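Local coordinates for protein transcriptional regulator, TetR family (Thermus thermophilus, PDB 3VPR) that represses transcription as a member of the TetR family, probably by binding operator DNA through its N-terminal helix-turn-helix, at residues Thr17-Tyr21 with Glu22-Val26; Gly61-Ala64 with Ala65-Ala69; Arg80-Met83 with Glu84-Arg88; Glu110-Leu113 with Lys114-Leu118. All coordinates share one frame; numbering follows the deposited sequence.

How the contacts relate
Contacts 1 to 4 follow one another along an all-helical chain. Contact 1, at the end of helix 4-19 and the turn leading into helix 26-33, lies in the N-terminal DNA-binding region, its centre about 29 Å from those of contacts 2 and 3. Contact 2 sits on helix 47-70 and touches contact 3 on helix 75-92, where Phe82 and His86 pack on Gly66 and Leu62; their centres are about 9 Å apart. Contact 4, on helix 109-135, has its centre about 17 Å from that of contact 2 and meets it where Val63 packs against Leu118. Helix 47-70 thus packs on helices 75-92 and 109-135, consistent with linking the DNA-binding and C-terminal domains, as in TetR-family proteins.

Contact 1: Thr17-Tyr21 with Glu22-Val26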
loop_
_atom_site.group_PDB
_atom_site.type_symbol
_atom_site.label_atom_id
_atom_site.label_comp_id
_atom_site.label_asym_id
_atom_site.label_seq_id
_atom_site.Cartn_x
_atom_site.Cartn_y
_atom_site.Cartn_z
ATOM N N THR A 17 -1.983 16.769 -4.213
ATOM C CA THR A 17 -1.925 16.088 -2.927
ATOM C C THR A 17 -2.991 16.655 -1.977
ATOM O O THR A 17 -3.586 15.924 -1.192
ATOM C CB THR A 17 -0.526 16.252 -2.281
ATOM O OG1 THR A 17 0.442 15.542 -3.062
ATOM C CG2 THR A 17 -0.517 15.715 -0.842
ATOM N N GLU A 18 -3.230 17.960 -2.069
ATOM C CA GLU A 18 -4.201 18.648 -1.220
ATOM C C GLU A 18 -5.651 18.490 -1.683
ATOM O O GLU A 18 -6.550 18.353 -0.858
ATOM C CB GLU A 18 -3.861 20.149 -1.142
ATOM C CG GLU A 18 -2.529 20.492 -0.442
ATOM C CD GLU A 18 -2.000 21.896 -0.799
ATOM O OE1 GLU A 18 -0.969 22.322 -0.226
ATOM O OE2 GLU A 18 -2.605 22.575 -1.659
ATOM N N LYS A 19 -5.871 18.517 -2.996
ATOM C CA LYS A 19 -7.210 18.407 -3.576
ATOM C C LYS A 19 -7.538 17.099 -4.294
ATOM O O LYS A 19 -8.708 16.787 -4.492
ATOM C CB LYS A 19 -7.452 19.510 -4.603
ATOM C CG LYS A 19 -7.478 20.918 -4.107
ATOM C CD LYS A 19 -8.057 21.807 -5.206
ATOM C CE LYS A 19 -9.478 21.370 -5.562
ATOM N NZ LYS A 19 -10.117 22.177 -6.638
ATOM N N GLY A 20 -6.520 16.358 -4.711
ATOM C CA GLY A 20 -6.766 15.125 -5.442
ATOM C C GLY A 20 -6.593 15.452 -6.916
ATOM O O GLY A 20 -7.010 16.523 -7.348
ATOM N N TYR A 21 -5.998 14.551 -7.691
ATOM C CA TYR A 21 -5.762 14.805 -9.112
ATOM C C TYR A 21 -7.011 15.077 -9.923
ATOM O O TYR A 21 -7.082 16.048 -10.686
ATOM C CB TYR A 21 -5.022 13.629 -9.764
ATOM C CG TYR A 21 -4.857 13.788 -11.265
ATOM C CD1 TYR A 21 -3.863 14.610 -11.793
ATOM C CD2 TYR A 21 -5.729 13.151 -12.158
ATOM C CE1 TYR A 21 -3.739 14.800 -13.169
ATOM C CE2 TYR A 21 -5.614 13.339 -13.535
ATOM C CZ TYR A 21 -4.615 14.167 -14.032
ATOM O OH TYR A 21 -4.501 14.385 -15.389
ATOM N N GLU A 22 -7.984 14.189 -9.783
ATOM C CA GLU A 22 -9.233 14.297 -10.511
ATOM C C GLU A 22 -10.025 15.565 -10.211
ATOM O O GLU A 22 -10.584 16.179 -11.123
ATOM C CB GLU A 22 -10.089 13.062 -10.232
ATOM C CG GLU A 22 -9.625 11.827 -10.978
ATOM C CD GLU A 22 -9.643 12.044 -12.478
ATOM O OE1 GLU A 22 -10.669 12.547 -12.981
ATOM O OE2 GLU A 22 -8.643 11.716 -13.156
ATOM N N ALA A 23 -10.060 15.968 -8.944
ATOM C CA ALA A 23 -10.813 17.159 -8.546
ATOM C C ALA A 23 -10.095 18.477 -8.801
ATOM O O ALA A 23 -10.602 19.535 -8.436
ATOM C CB ALA A 23 -11.196 17.064 -7.079
ATOM N N THR A 24 -8.918 18.427 -9.416
ATOM C CA THR A 24 -8.182 19.654 -9.707
ATOM C C THR A 24 -8.218 19.945 -11.204
ATOM O O THR A 24 -7.760 19.141 -12.012
ATOM C CB THR A 24 -6.718 19.554 -9.235
ATOM O OG1 THR A 24 -6.700 19.286 -7.831
ATOM C CG2 THR A 24 -5.976 20.857 -9.496
ATOM N N SER A 25 -8.768 21.100 -11.566
ATOM C CA SER A 25 -8.877 21.482 -12.969
ATOM C C SER A 25 -7.658 22.249 -13.444
ATOM O O SER A 25 -6.879 22.756 -12.641
ATOM C CB SER A 25 -10.111 22.362 -13.179
ATOM O OG SER A 25 -9.875 23.679 -12.700
ATOM N N VAL A 26 -7.492 22.331 -14.756
ATOM C CA VAL A 26 -6.382 23.082 -15.325
ATOM C C VAL A 26 -6.588 24.528 -14.863
ATOM O O VAL A 26 -5.632 25.247 -14.577
ATOM C CB VAL A 26 -6.396 23.005 -16.878
ATOM C CG1 VAL A 26 -5.500 24.086 -17.481
ATOM C CG2 VAL A 26 -5.906 21.623 -17.321
#
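The hydroxyl OG1 of Thr24 donates a hydrogen bond to the carbonyl O of Gly20, at 2.8 Å the shortest sound polar link of this turn. OG1 reaches that oxygen because it stands beside its own backbone N, anti to the carbonyl carbon (chi1 -58°), and it approaches tilted from the carbonyl plane. Gly20, the first residue past helix 4-19, leaves helical geometry with positive phi, and a type I beta turn from Tyr21 to Thr24 follows. The turn is closed by Thr24 N, which donates to Tyr21 O over 3.3 Å from above the carbonyl plane; Lys47 also donates to Tyr21 O. The Lys19 chain passes Thr24 with its CB 3.3 Å from OG1, then bends at chi3 and brings NZ to Ala23 O in a weak bond, while its salt bridge is to Asp28. Within the turn, OE2 of Glu22 lies at the edge of the Tyr21 ring, in its plane, 3.4 Å from CD2, and is also hydrogen-bonded to Ser106 OG. A valine at Thr24 would probably leave the carbonyl of Gly20 without its hydroxyl partner and the loop less firmly tied to the helix end. The chemistry is that of a tight chain reversal: carbonyls of Gly20, Tyr21 and Ala23 are met by a hydroxyl, an amide and lysine ammonium groups, weakly so at Ala23, consistent with a defined path into the predicted DNA-binding motif.

Contact 2: Gly61-Ala64 with Ala65-Ala69; sequences GLVA and AGEKA
The carboxylate of Glu67 is the flat group of this helical stretch, and methyl CG1 of Val63 lies over it, 4.0 Å from CD. OE1 is turned back along the helix to stand 3.4 Å from Ala64 CA. Glu67 gets there with CG beside its backbone N (chi1 -67°) and the chain extended beyond, so that CG passes only 3.2 Å from Val63 O. At its far end OE2 has a long, weak ion pair with Arg121. An alanine in place of Glu67 would probably take away the carboxylate cover from Val63 CG1 and leave Arg121 without this distant countercharge. The next residue, Lys68, bends at chi2 and lays its methylenes along the carbonyl O of Ala64, one turn back, CG being 3.3 Å away. The backbone is regular at first, Ala65 N donating to Gly61 O at 3.1 Å and Gly66 N to Leu62 O, but after Gly66 the bonds weaken, Glu67 N dividing itself between Val63 O and Ala64 O. Ala65 packs on helix 75-92, Val63 and Glu67 on helix 109-135, and Leu62 on both. Such a small-residue stretch belongs to the long helix that in TetR-family repressors links the DNA-binding and C-terminal domains.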
loop_
_atom_site.group_PDB
_atom_site.type_symbol
_atom_site.label_atom_id
_atom_site.label_comp_id
_atom_site.label_asym_id
_atom_site.label_seq_id
_atom_site.Cartn_x
_atom_site.Cartn_y
_atom_site.Cartn_z
ATOM N N GLY A 61 13.902 9.518 -9.886
ATOM C CA GLY A 61 14.709 9.794 -8.714
ATOM C C GLY A 61 14.793 8.548 -7.851
ATOM O O GLY A 61 15.833 8.243 -7.274
ATOM N N LEU A 62 13.694 7.806 -7.775
ATOM C CA LEU A 62 13.676 6.593 -6.967
ATOM C C LEU A 62 14.592 5.540 -7.582
ATOM O O LEU A 62 15.419 4.948 -6.901
ATOM C CB LEU A 62 12.240 6.063 -6.852
ATOM C CG LEU A 62 11.979 4.943 -5.851
ATOM C CD1 LEU A 62 12.506 5.364 -4.485
ATOM C CD2 LEU A 62 10.493 4.639 -5.779
ATOM N N VAL A 63 14.451 5.311 -8.882
ATOM C CA VAL A 63 15.275 4.329 -9.576
ATOM C C VAL A 63 16.763 4.630 -9.391
ATOM O O VAL A 63 17.574 3.725 -9.151
ATOM C CB VAL A 63 14.964 4.305 -11.079
ATOM C CG1 VAL A 63 16.032 3.526 -11.829
ATOM C CG2 VAL A 63 13.608 3.674 -11.312
ATOM N N ALA A 64 17.127 5.896 -9.510
ATOM C CA ALA A 64 18.529 6.262 -9.348
ATOM C C ALA A 64 18.971 5.884 -7.941
ATOM O O ALA A 64 20.067 5.352 -7.744
ATOM C CB ALA A 64 18.715 7.762 -9.580
ATOM N N ALA A 65 18.100 6.151 -6.970
ATOM C CA ALA A 65 18.381 5.860 -5.568
ATOM C C ALA A 65 18.768 4.402 -5.343
ATOM O O ALA A 65 19.699 4.113 -4.597
ATOM C CB ALA A 65 17.177 6.216 -4.718
ATOM N N GLY A 66 18.056 3.494 -5.999
ATOM C CA GLY A 66 18.338 2.078 -5.854
ATOM C C GLY A 66 19.540 1.588 -6.643
ATOM O O GLY A 66 20.091 0.523 -6.357
ATOM N N GLU A 67 19.951 2.350 -7.651
ATOM C CA GLU A 67 21.103 1.954 -8.447
ATOM C C GLU A 67 22.374 2.150 -7.636
ATOM O O GLU A 67 23.353 1.442 -7.828
ATOM C CB GLU A 67 21.168 2.766 -9.741
ATOM C CG GLU A 67 20.022 2.467 -10.694
ATOM C CD GLU A 67 20.027 3.344 -11.931
ATOM O OE1 GLU A 67 20.243 4.572 -11.796
ATOM O OE2 GLU A 67 19.800 2.802 -13.031
ATOM N N LYS A 68 22.352 3.105 -6.715
ATOM C CA LYS A 68 23.522 3.351 -5.898
ATOM C C LYS A 68 23.822 2.075 -5.111
ATOM O O LYS A 68 24.981 1.665 -4.986
ATOM C CB LYS A 68 23.268 4.486 -4.904
ATOM C CG LYS A 68 22.448 5.671 -5.422
ATOM C CD LYS A 68 23.143 6.424 -6.539
ATOM C CE LYS A 68 22.534 7.804 -6.756
ATOM N NZ LYS A 68 23.352 8.601 -7.716
ATOM N N ALA A 69 22.765 1.446 -4.599
ATOM C CA ALA A 69 22.897 0.241 -3.788
ATOM C C ALA A 69 23.492 -0.954 -4.518
ATOM O O ALA A 69 24.159 -1.782 -3.901
ATOM C CB ALA A 69 21.537 -0.139 -3.189
#

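Contact 3: Arg80-Met83 with Glu84-Arg88; sequences RRFM and EAHAR
Arg80 and Glu84 form a salt bridge one helical turn apart on helix 75-92, in the all-helical C-terminal domain of the TetR fold. The bond from NH1 of Arg80 to OE2 of Glu84 measures 2.5 Å, unusually short and not to be read closely. The pairing is single, with OE1 of Glu84 3.8 Å from Arg80 NH1, and the guanidinium and carboxylate planes are 44° apart. Arg80 starts with CG anti to its own N (chi1 -176°) and folds at chi3 to swing the guanidinium over to the glutamate, which runs extended beyond CG. Buried Glu84 is shared: Arg175 of helix 170-183 pairs with OE1, while Glu77 takes NH2 of Arg80. The two arginines would probably favour the ionised glutamate, although Glu171, close to OE1, would work against this. Met83, a selenomethionine, touches Glu84 N through CB, then carries its side chain off among Val151, Leu155, Tyr177 and His178. On another side of the helix, Phe82 stacks on His122, and ND1 of His86 is hydrogen-bonded to NE2 of that histidine. Beneath these the backbone is regularly hydrogen-bonded: Glu84 N to Arg80 O is 2.9 Å, and Ala87 N meets Met83 O at 3.1 Å.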
loop_
_atom_site.group_PDB
_atom_site.type_symbol
_atom_site.label_atom_id
_atom_site.label_comp_id
_atom_site.label_asym_id
_atom_site.label_seq_id
_atom_site.Cartn_x
_atom_site.Cartn_y
_atom_site.Cartn_z
ATOM N N ARG A 80 20.418 -2.513 2.772
ATOM C CA ARG A 80 20.110 -1.428 3.703
ATOM C C ARG A 80 20.136 -0.061 3.026
ATOM O O ARG A 80 19.260 0.783 3.259
ATOM C CB ARG A 80 21.080 -1.440 4.890
ATOM C CG ARG A 80 20.753 -0.378 5.957
ATOM C CD ARG A 80 21.592 -0.549 7.238
ATOM N NE ARG A 80 22.983 -0.111 7.093
ATOM C CZ ARG A 80 23.380 1.161 7.025
ATOM N NH1 ARG A 80 22.500 2.151 7.092
ATOM N NH2 ARG A 80 24.669 1.443 6.894
ATOM N N ARG A 81 21.140 0.155 2.184
ATOM C CA ARG A 81 21.251 1.419 1.483
ATOM C C ARG A 81 20.077 1.572 0.532
ATOM O O ARG A 81 19.496 2.637 0.424
ATOM C CB ARG A 81 22.573 1.492 0.725
ATOM C CG ARG A 81 23.777 1.239 1.620
ATOM C CD ARG A 81 24.979 2.033 1.162
ATOM N NE ARG A 81 24.792 3.452 1.441
ATOM C CZ ARG A 81 25.336 4.432 0.729
ATOM N NH1 ARG A 81 26.107 4.151 -0.317
ATOM N NH2 ARG A 81 25.103 5.697 1.060
ATOM N N PHE A 82 19.714 0.503 -0.156
ATOM C CA PHE A 82 18.585 0.592 -1.056
ATOM C C PHE A 82 17.333 1.046 -0.284
ATOM O O PHE A 82 16.663 2.006 -0.671
ATOM C CB PHE A 82 18.331 -0.759 -1.706
ATOM C CG PHE A 82 17.172 -0.768 -2.668
ATOM C CD1 PHE A 82 15.860 -0.849 -2.208
ATOM C CD2 PHE A 82 17.398 -0.725 -4.043
ATOM C CE1 PHE A 82 14.786 -0.895 -3.112
ATOM C CE2 PHE A 82 16.341 -0.770 -4.941
ATOM C CZ PHE A 82 15.034 -0.857 -4.481
HETATM N N MSE A 83 17.039 0.373 0.825
HETATM C CA MSE A 83 15.855 0.694 1.612
HETATM C C MSE A 83 15.867 2.116 2.175
HETATM O O MSE A 83 14.849 2.813 2.124
HETATM C CB MSE A 83 15.683 -0.334 2.732
HETATM C CG MSE A 83 15.430 -1.744 2.213
HETATM SE SE MSE A 83 15.376 -3.114 3.603
HETATM C CE MSE A 83 13.643 -2.643 4.400
ATOM N N GLU A 84 17.012 2.547 2.692
ATOM C CA GLU A 84 17.121 3.893 3.247
ATOM C C GLU A 84 17.062 4.994 2.191
ATOM O O GLU A 84 16.413 6.016 2.399
ATOM C CB GLU A 84 18.398 4.022 4.080
ATOM C CG GLU A 84 18.294 3.274 5.402
ATOM C CD GLU A 84 19.467 3.521 6.328
ATOM O OE1 GLU A 84 19.773 4.698 6.608
ATOM O OE2 GLU A 84 20.075 2.536 6.786
ATOM N N ALA A 85 17.736 4.789 1.063
ATOM C CA ALA A 85 17.720 5.770 -0.012
ATOM C C ALA A 85 16.282 5.896 -0.520
ATOM O O ALA A 85 15.811 6.993 -0.787
ATOM C CB ALA A 85 18.658 5.325 -1.155
ATOM N N HIS A 86 15.586 4.766 -0.640
ATOM C CA HIS A 86 14.198 4.762 -1.103
ATOM C C HIS A 86 13.330 5.613 -0.180
ATOM O O HIS A 86 12.634 6.512 -0.633
ATOM C CB HIS A 86 13.669 3.322 -1.145
ATOM C CG HIS A 86 12.233 3.203 -1.561
ATOM N ND1 HIS A 86 11.835 2.459 -2.652
ATOM C CD2 HIS A 86 11.102 3.712 -1.019
ATOM C CE1 HIS A 86 10.520 2.517 -2.764
ATOM N NE2 HIS A 86 10.051 3.271 -1.786
ATOM N N ALA A 87 13.393 5.324 1.116
ATOM C CA ALA A 87 12.617 6.030 2.135
ATOM C C ALA A 87 12.983 7.506 2.254
ATOM O O ALA A 87 12.118 8.350 2.486
ATOM C CB ALA A 87 12.796 5.337 3.501
ATOM N N ARG A 88 14.267 7.820 2.120
ATOM C CA ARG A 88 14.691 9.210 2.204
ATOM C C ARG A 88 14.146 9.982 1.009
ATOM O O ARG A 88 13.579 11.060 1.161
ATOM C CB ARG A 88 16.215 9.323 2.240
ATOM C CG ARG A 88 16.697 10.749 2.027
ATOM C CD ARG A 88 18.182 10.914 2.273
ATOM N NE ARG A 88 18.472 11.133 3.684
ATOM C CZ ARG A 88 19.649 11.524 4.161
ATOM N NH1 ARG A 88 20.671 11.747 3.342
ATOM N NH2 ARG A 88 19.803 11.693 5.465
#

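Contact 4: Glu110-Leu113 with Lys114-Leu118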
loop_
_atom_site.group_PDB
_atom_site.type_symbol
_atom_site.label_atom_id
_atom_site.label_comp_id
_atom_site.label_asym_id
_atom_site.label_seq_id
_atom_site.Cartn_x
_atom_site.Cartn_y
_atom_site.Cartn_z
ATOM N N GLU A 110 0.566 4.795 -23.079
ATOM C CA GLU A 110 2.007 4.889 -23.278
ATOM C C GLU A 110 2.725 5.567 -22.113
ATOM O O GLU A 110 3.863 5.209 -21.797
ATOM C CB GLU A 110 2.348 5.594 -24.597
ATOM C CG GLU A 110 3.856 5.777 -24.806
ATOM C CD GLU A 110 4.255 5.923 -26.269
ATOM O OE1 GLU A 110 3.634 6.737 -26.993
ATOM O OE2 GLU A 110 5.207 5.228 -26.693
ATOM N N ASN A 111 2.078 6.539 -21.467
ATOM C CA ASN A 111 2.729 7.192 -20.332
ATOM C C ASN A 111 2.794 6.206 -19.188
ATOM O O ASN A 111 3.822 6.072 -18.540
ATOM C CB ASN A 111 1.971 8.439 -19.876
ATOM C CG ASN A 111 2.205 9.624 -20.783
ATOM O OD1 ASN A 111 3.207 9.692 -21.494
ATOM N ND2 ASN A 111 1.288 10.574 -20.754
ATOM N N ARG A 112 1.691 5.499 -18.959
ATOM C CA ARG A 112 1.630 4.523 -17.879
ATOM C C ARG A 112 2.727 3.501 -18.106
ATOM O O ARG A 112 3.263 2.937 -17.160
ATOM C CB ARG A 112 0.276 3.808 -17.873
ATOM C CG ARG A 112 -0.045 3.076 -16.580
ATOM C CD ARG A 112 -1.066 1.984 -16.816
ATOM N NE ARG A 112 -2.064 2.395 -17.797
ATOM C CZ ARG A 112 -3.049 3.243 -17.544
ATOM N NH1 ARG A 112 -3.171 3.765 -16.334
ATOM N NH2 ARG A 112 -3.899 3.579 -18.503
ATOM N N LEU A 113 3.048 3.276 -19.377
ATOM C CA LEU A 113 4.063 2.311 -19.779
ATOM C C LEU A 113 5.456 2.678 -19.326
ATOM O O LEU A 113 6.146 1.857 -18.731
ATOM C CB LEU A 113 4.059 2.138 -21.308
ATOM C CG LEU A 113 5.013 1.119 -21.936
ATOM C CD1 LEU A 113 4.651 0.934 -23.411
ATOM C CD2 LEU A 113 6.451 1.583 -21.805
ATOM N N LYS A 114 5.888 3.898 -19.627
ATOM C CA LYS A 114 7.225 4.317 -19.235
ATOM C C LYS A 114 7.318 4.437 -17.718
ATOM O O LYS A 114 8.394 4.286 -17.141
ATOM C CB LYS A 114 7.595 5.650 -19.895
ATOM C CG LYS A 114 7.519 5.623 -21.414
ATOM C CD LYS A 114 8.034 6.913 -22.031
ATOM C CE LYS A 114 9.494 6.792 -22.428
ATOM N NZ LYS A 114 9.677 5.793 -23.525
ATOM N N THR A 115 6.179 4.695 -17.083
ATOM C CA THR A 115 6.112 4.830 -15.642
ATOM C C THR A 115 6.234 3.473 -14.943
ATOM O O THR A 115 7.059 3.300 -14.049
ATOM C CB THR A 115 4.794 5.495 -15.251
ATOM O OG1 THR A 115 4.893 6.907 -15.487
ATOM C CG2 THR A 115 4.467 5.230 -13.805
ATOM N N ILE A 116 5.412 2.512 -15.360
ATOM C CA ILE A 116 5.430 1.177 -14.771
ATOM C C ILE A 116 6.773 0.525 -15.066
ATOM O O ILE A 116 7.290 -0.242 -14.261
ATOM C CB ILE A 116 4.288 0.288 -15.339
ATOM C CG1 ILE A 116 2.928 0.920 -15.041
ATOM C CG2 ILE A 116 4.355 -1.107 -14.731
ATOM C CD1 ILE A 116 2.651 1.140 -13.563
ATOM N N ALA A 117 7.343 0.844 -16.223
ATOM C CA ALA A 117 8.641 0.292 -16.593
ATOM C C ALA A 117 9.703 0.786 -15.601
ATOM O O ALA A 117 10.676 0.088 -15.332
ATOM C CB ALA A 117 9.006 0.700 -18.024
ATOM N N LEU A 118 9.522 1.990 -15.063
ATOM C CA LEU A 118 10.474 2.522 -14.081
ATOM C C LEU A 118 10.247 1.837 -12.724
ATOM O O LEU A 118 11.197 1.542 -11.994
ATOM C CB LEU A 118 10.326 4.039 -13.943
ATOM C CG LEU A 118 11.030 4.854 -15.041
ATOM C CD1 LEU A 118 10.694 6.330 -14.872
ATOM C CD2 LEU A 118 12.543 4.643 -14.971
#
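Four successive amides, from Lys114 to Ala117, bond back to the carbonyls of Glu110 to Leu113, the bond from Ile116 N to Arg112 O being the shortest at 2.8 Å. On this regular turn Asn111 O is gripped twice by Thr115, by the backbone N at 3.1 Å and, weakly, by OG1 at 3.3 Å. The hydroxyl can add its bond because it stands beside the threonine's own N (chi1 -78°), turned back along the helix. Arg112 and Ile116 lie side by side and point the same way, CG of the arginine 4.0 Å from CG1 of the isoleucine. That CG1 is pressed closely on the backbone as well, 2.9 Å from Arg112 O, and both side chains rest on Ile104 of the preceding loop. Along another face, Leu113 sends CD2 over the next amide, 3.2 Å from Lys114 N, and Ala117 CB lies 3.2 Å from Leu113 O. Lys114 lays CG near Glu110 O, but its NZ stops 5.5 Å from Glu110 OE2, so any attraction between these opposite charges would act without contact. The amide of Asn111 turns to helix 47-70, where ND2 bonds Glu48, and Thr115 packs on Leu59 of the same helix. The stretch is thus a largely solvent-facing first part of helix 109-135, with Asn111, Lys114, Thr115 and Leu118 laid on helix 47-70: helix-on-helix packing within the all-helical TetR-type fold.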